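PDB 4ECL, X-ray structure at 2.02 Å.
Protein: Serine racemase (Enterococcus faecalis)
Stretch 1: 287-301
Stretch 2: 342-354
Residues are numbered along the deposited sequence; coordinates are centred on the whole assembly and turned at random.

Stretch 1 (287-301) GFPRNLSCGNSYVLI
Stretch 2 342-354: EEITAPMVAESAE

A single direct hydrogen bond joins the two stretches, and it runs from a side chain to the backbone just past a helix end. Asn291 ND2 donates to Ala353 O at 2.7 Å, with an N-H...acceptor angle of 133°; the amide NH2 suits asparagine to this carbonyl. Asn291 has chi1 p (67°) and chi2 10°, and its CA-to-CB bond points toward the other stretch. Asn291 OD1 is buried by the contact without a partner, 3.4 Å from Ala353 CB.

Asn291 lies in a 3-10 segment, 290-292. The helix, 346-352, is capped by Thr345: Thr345 OG1 accepts from Met348 N at 3.2 Å. Ala353 is the first residue to leave helical angles (-88/7).

Leu292 (m, t) sits nearest Ala353, with CA atoms 5.6 Å apart. Its CB points sideways, but its end comes nearer. Leu292 CD1 lies 3.8 Å from Val349 CG1, and Leu292 CD2 lies 3.7 Å from Ala353 CB, so its apolar branches fill buried space. The small methyl of Ala353 also meets Pro289 CG, 4.2 Å from Ala353 CB.

A type I' turn, Ser293 to Asn296, then leads back to the helix. Gly295 (84/2) adopts angles that call for glycine. Asn296 O packs 3.2 Å from Ser352 CB. One water bridges two hydroxyls: it donates to Ser297 OG at 3.1 Å and lies 2.5 Å from Ser352 OG.

Strands 298-301 and 342-344 run roughly antiparallel, at 143°, with axes 7.8 Å apart at closest approach. No backbone hydrogen bonds link them; apolar side chains fill the gap. The CA-to-CB bond of Leu300 (m, t) points toward the other stretch; Leu300 CD1 is 3.6 Å from Glu342 CB and 4.0 Å from Ile344 CG2. Tyr298 (p, chi2 84°) places Tyr298 CZ 3.8 Å from Ile344 CD1 and Tyr298 OH 3.5 Å from CE of selenomethionine Met348. Branched Ile344 (t, p) thus packs against both Tyr298 and Leu300. The contact buries 612 Å².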

# COMPACT_ATOMS: atom_id res chain seq x y z
N GLY A 287 -4.61 -2.66 1.79
CA GLY A 287 -4.13 -1.61 2.67
C GLY A 287 -4.74 -1.64 4.05
O GLY A 287 -4.60 -0.70 4.82
N PHE A 288 -5.45 -2.71 4.38
CA PHE A 288 -5.93 -2.87 5.74
C PHE A 288 -4.86 -3.66 6.49
O PHE A 288 -4.71 -4.86 6.28
CB PHE A 288 -7.30 -3.55 5.75
CG PHE A 288 -8.03 -3.43 7.06
CD1 PHE A 288 -8.53 -2.21 7.48
CD2 PHE A 288 -8.25 -4.55 7.85
CE1 PHE A 288 -9.20 -2.10 8.68
CE2 PHE A 288 -8.93 -4.46 9.05
CZ PHE A 288 -9.40 -3.22 9.47
N PRO A 289 -4.09 -2.99 7.36
CA PRO A 289 -2.85 -3.52 7.95
C PRO A 289 -2.99 -4.88 8.64
O PRO A 289 -3.87 -5.06 9.48
CB PRO A 289 -2.49 -2.46 9.00
CG PRO A 289 -3.17 -1.21 8.54
CD PRO A 289 -4.43 -1.65 7.88
N ARG A 290 -2.11 -5.81 8.29
CA ARG A 290 -2.14 -7.14 8.88
C ARG A 290 -1.99 -7.14 10.41
O ARG A 290 -2.49 -8.04 11.07
CB ARG A 290 -1.07 -8.01 8.24
CG ARG A 290 -1.16 -9.47 8.61
CD ARG A 290 -0.13 -10.31 7.87
NE ARG A 290 -0.24 -11.71 8.25
CZ ARG A 290 0.42 -12.27 9.26
NH1 ARG A 290 1.27 -11.54 9.98
NH2 ARG A 290 0.24 -13.55 9.55
N ASN A 291 -1.34 -6.13 10.97
CA ASN A 291 -1.17 -6.09 12.43
C ASN A 291 -2.46 -5.76 13.19
O ASN A 291 -2.50 -5.75 14.42
CB ASN A 291 -0.01 -5.18 12.84
CG ASN A 291 -0.28 -3.71 12.54
OD1 ASN A 291 -1.40 -3.33 12.20
ND2 ASN A 291 0.74 -2.87 12.68
N LEU A 292 -3.53 -5.50 12.45
CA LEU A 292 -4.86 -5.41 13.06
C LEU A 292 -5.46 -6.81 13.36
O LEU A 292 -6.57 -6.91 13.89
CB LEU A 292 -5.80 -4.61 12.16
CG LEU A 292 -5.39 -3.15 11.98
CD1 LEU A 292 -6.32 -2.42 11.01
CD2 LEU A 292 -5.36 -2.46 13.34
N SER A 293 -4.72 -7.86 13.03
CA SER A 293 -5.15 -9.24 13.22
C SER A 293 -5.55 -9.57 14.66
O SER A 293 -5.14 -8.89 15.60
CB SER A 293 -4.05 -10.22 12.78
OG SER A 293 -3.95 -10.34 11.37
N CYS A 294 -6.38 -10.60 14.81
CA CYS A 294 -6.70 -11.21 16.11
C CYS A 294 -7.27 -10.29 17.19
O CYS A 294 -6.75 -10.26 18.31
CB CYS A 294 -5.48 -11.94 16.67
SG CYS A 294 -4.48 -12.74 15.41
N GLY A 295 -8.33 -9.56 16.87
CA GLY A 295 -8.99 -8.72 17.85
C GLY A 295 -8.36 -7.34 18.02
O GLY A 295 -8.81 -6.53 18.83
N ASN A 296 -7.31 -7.08 17.24
CA ASN A 296 -6.67 -5.77 17.29
C ASN A 296 -7.48 -4.67 16.62
O ASN A 296 -7.08 -3.50 16.60
CB ASN A 296 -5.24 -5.84 16.76
CG ASN A 296 -4.30 -6.45 17.77
OD1 ASN A 296 -4.39 -6.15 18.96
ND2 ASN A 296 -3.41 -7.33 17.31
N SER A 297 -8.63 -5.06 16.08
CA SER A 297 -9.67 -4.12 15.67
C SER A 297 -11.00 -4.87 15.53
O SER A 297 -11.06 -6.10 15.64
CB SER A 297 -9.30 -3.40 14.36
OG SER A 297 -9.93 -2.12 14.29
N TYR A 298 -12.06 -4.11 15.29
CA TYR A 298 -13.36 -4.69 15.03
C TYR A 298 -13.93 -3.97 13.82
O TYR A 298 -13.40 -2.96 13.39
CB TYR A 298 -14.28 -4.52 16.24
CG TYR A 298 -14.41 -3.08 16.71
CD1 TYR A 298 -15.33 -2.22 16.11
CD2 TYR A 298 -13.63 -2.58 17.75
CE1 TYR A 298 -15.45 -0.91 16.53
CE2 TYR A 298 -13.75 -1.27 18.17
CZ TYR A 298 -14.66 -0.43 17.56
OH TYR A 298 -14.80 0.87 17.97
N VAL A 299 -15.02 -4.48 13.26
CA VAL A 299 -15.69 -3.71 12.23
C VAL A 299 -17.11 -3.42 12.69
O VAL A 299 -17.57 -3.97 13.69
CB VAL A 299 -15.69 -4.44 10.89
CG1 VAL A 299 -14.26 -4.73 10.44
CG2 VAL A 299 -16.48 -5.74 10.99
N LEU A 300 -17.80 -2.54 11.97
CA LEU A 300 -19.19 -2.27 12.29
C LEU A 300 -20.11 -2.96 11.28
O LEU A 300 -20.00 -2.76 10.07
CB LEU A 300 -19.47 -0.77 12.35
CG LEU A 300 -18.65 0.04 13.38
CD1 LEU A 300 -19.02 1.53 13.34
CD2 LEU A 300 -18.79 -0.52 14.79
N ILE A 301 -21.00 -3.78 11.80
CA ILE A 301 -22.02 -4.42 10.98
C ILE A 301 -23.36 -4.27 11.69
O ILE A 301 -23.48 -4.58 12.88
CB ILE A 301 -21.74 -5.91 10.73
CG1 ILE A 301 -20.46 -6.08 9.90
CG2 ILE A 301 -22.91 -6.55 10.00
CD1 ILE A 301 -19.99 -7.52 9.75
N GLU A 342 -22.64 4.04 16.12
CA GLU A 342 -21.26 3.63 16.34
C GLU A 342 -20.30 4.30 15.34
O GLU A 342 -20.69 4.61 14.21
CB GLU A 342 -21.15 2.10 16.21
CG GLU A 342 -21.56 1.33 17.46
CD GLU A 342 -20.50 1.36 18.56
OE1 GLU A 342 -19.35 1.78 18.28
OE2 GLU A 342 -20.82 0.97 19.70
N GLU A 343 -19.06 4.53 15.75
CA GLU A 343 -18.04 5.06 14.83
C GLU A 343 -16.64 4.51 15.12
O GLU A 343 -16.20 4.47 16.27
CB GLU A 343 -17.99 6.59 14.84
CG GLU A 343 -16.98 7.16 13.85
CD GLU A 343 -17.03 8.68 13.73
OE1 GLU A 343 -17.60 9.35 14.63
OE2 GLU A 343 -16.52 9.21 12.73
N ILE A 344 -15.95 4.09 14.07
CA ILE A 344 -14.57 3.66 14.18
C ILE A 344 -13.75 4.60 13.29
O ILE A 344 -13.77 4.50 12.06
CB ILE A 344 -14.43 2.17 13.78
CG1 ILE A 344 -12.97 1.73 13.76
CG2 ILE A 344 -15.10 1.87 12.45
CD1 ILE A 344 -12.40 1.46 15.14
N THR A 345 -13.08 5.57 13.92
CA THR A 345 -12.39 6.61 13.16
C THR A 345 -11.02 6.17 12.65
O THR A 345 -10.38 5.26 13.22
CB THR A 345 -12.20 7.88 13.99
OG1 THR A 345 -11.16 7.68 14.95
CG2 THR A 345 -13.49 8.23 14.71
N ALA A 346 -10.56 6.81 11.58
CA ALA A 346 -9.22 6.56 11.07
C ALA A 346 -8.16 6.70 12.16
O ALA A 346 -7.29 5.84 12.27
CB ALA A 346 -8.92 7.44 9.86
N PRO A 347 -8.22 7.76 12.99
CA PRO A 347 -7.19 7.76 14.04
C PRO A 347 -7.24 6.56 15.00
O PRO A 347 -6.17 6.09 15.39
CB PRO A 347 -7.45 9.07 14.79
CG PRO A 347 -8.04 9.96 13.76
CD PRO A 347 -8.88 9.07 12.88
N MSE A 348 -8.43 6.08 15.36
CA MSE A 348 -8.55 4.92 16.23
C MSE A 348 -7.92 3.68 15.59
O MSE A 348 -7.24 2.88 16.25
CB MSE A 348 -10.04 4.63 16.55
CG MSE A 348 -10.71 5.65 17.48
SE MSE A 348 -12.68 5.60 17.40
CE MSE A 348 -13.00 3.89 18.29
N VAL A 349 -8.15 3.52 14.29
CA VAL A 349 -7.64 2.36 13.58
C VAL A 349 -6.13 2.47 13.48
O VAL A 349 -5.43 1.48 13.63
CB VAL A 349 -8.30 2.21 12.18
CG1 VAL A 349 -7.62 1.12 11.36
CG2 VAL A 349 -9.79 1.89 12.32
N ALA A 350 -5.63 3.69 13.27
CA ALA A 350 -4.21 3.91 13.13
C ALA A 350 -3.52 3.64 14.47
O ALA A 350 -2.45 3.06 14.52
CB ALA A 350 -3.93 5.32 12.64
N GLU A 351 -4.16 4.05 15.56
CA GLU A 351 -3.60 3.75 16.87
C GLU A 351 -3.54 2.23 17.10
O GLU A 351 -2.54 1.72 17.60
CB GLU A 351 -4.40 4.44 17.97
CG GLU A 351 -3.85 4.24 19.37
CD GLU A 351 -4.56 5.09 20.42
OE1 GLU A 351 -4.62 6.33 20.23
OE2 GLU A 351 -5.05 4.53 21.42
N SER A 352 -4.59 1.52 16.69
CA SER A 352 -4.65 0.07 16.84
C SER A 352 -3.58 -0.61 16.01
O SER A 352 -3.10 -1.68 16.38
CB SER A 352 -6.01 -0.48 16.41
OG SER A 352 -7.05 -0.06 17.27
N ALA A 353 -3.23 0.00 14.88
CA ALA A 353 -2.24 -0.55 13.97
C ALA A 353 -0.84 -0.11 14.35
O ALA A 353 0.12 -0.38 13.62
CB ALA A 353 -2.55 -0.15 12.54
N GLU A 354 -0.73 0.58 15.49
CA GLU A 354 0.53 1.15 15.96
C GLU A 354 1.17 2.02 14.88
O GLU A 354 2.37 1.95 14.62
CB GLU A 354 1.49 0.06 16.44
CG GLU A 354 1.05 -0.54 17.76
CD GLU A 354 2.11 -1.43 18.37
OE1 GLU A 354 2.84 -2.10 17.60
OE2 GLU A 354 2.22 -1.46 19.62
O HOH W 1 -9.47 -0.31 16.74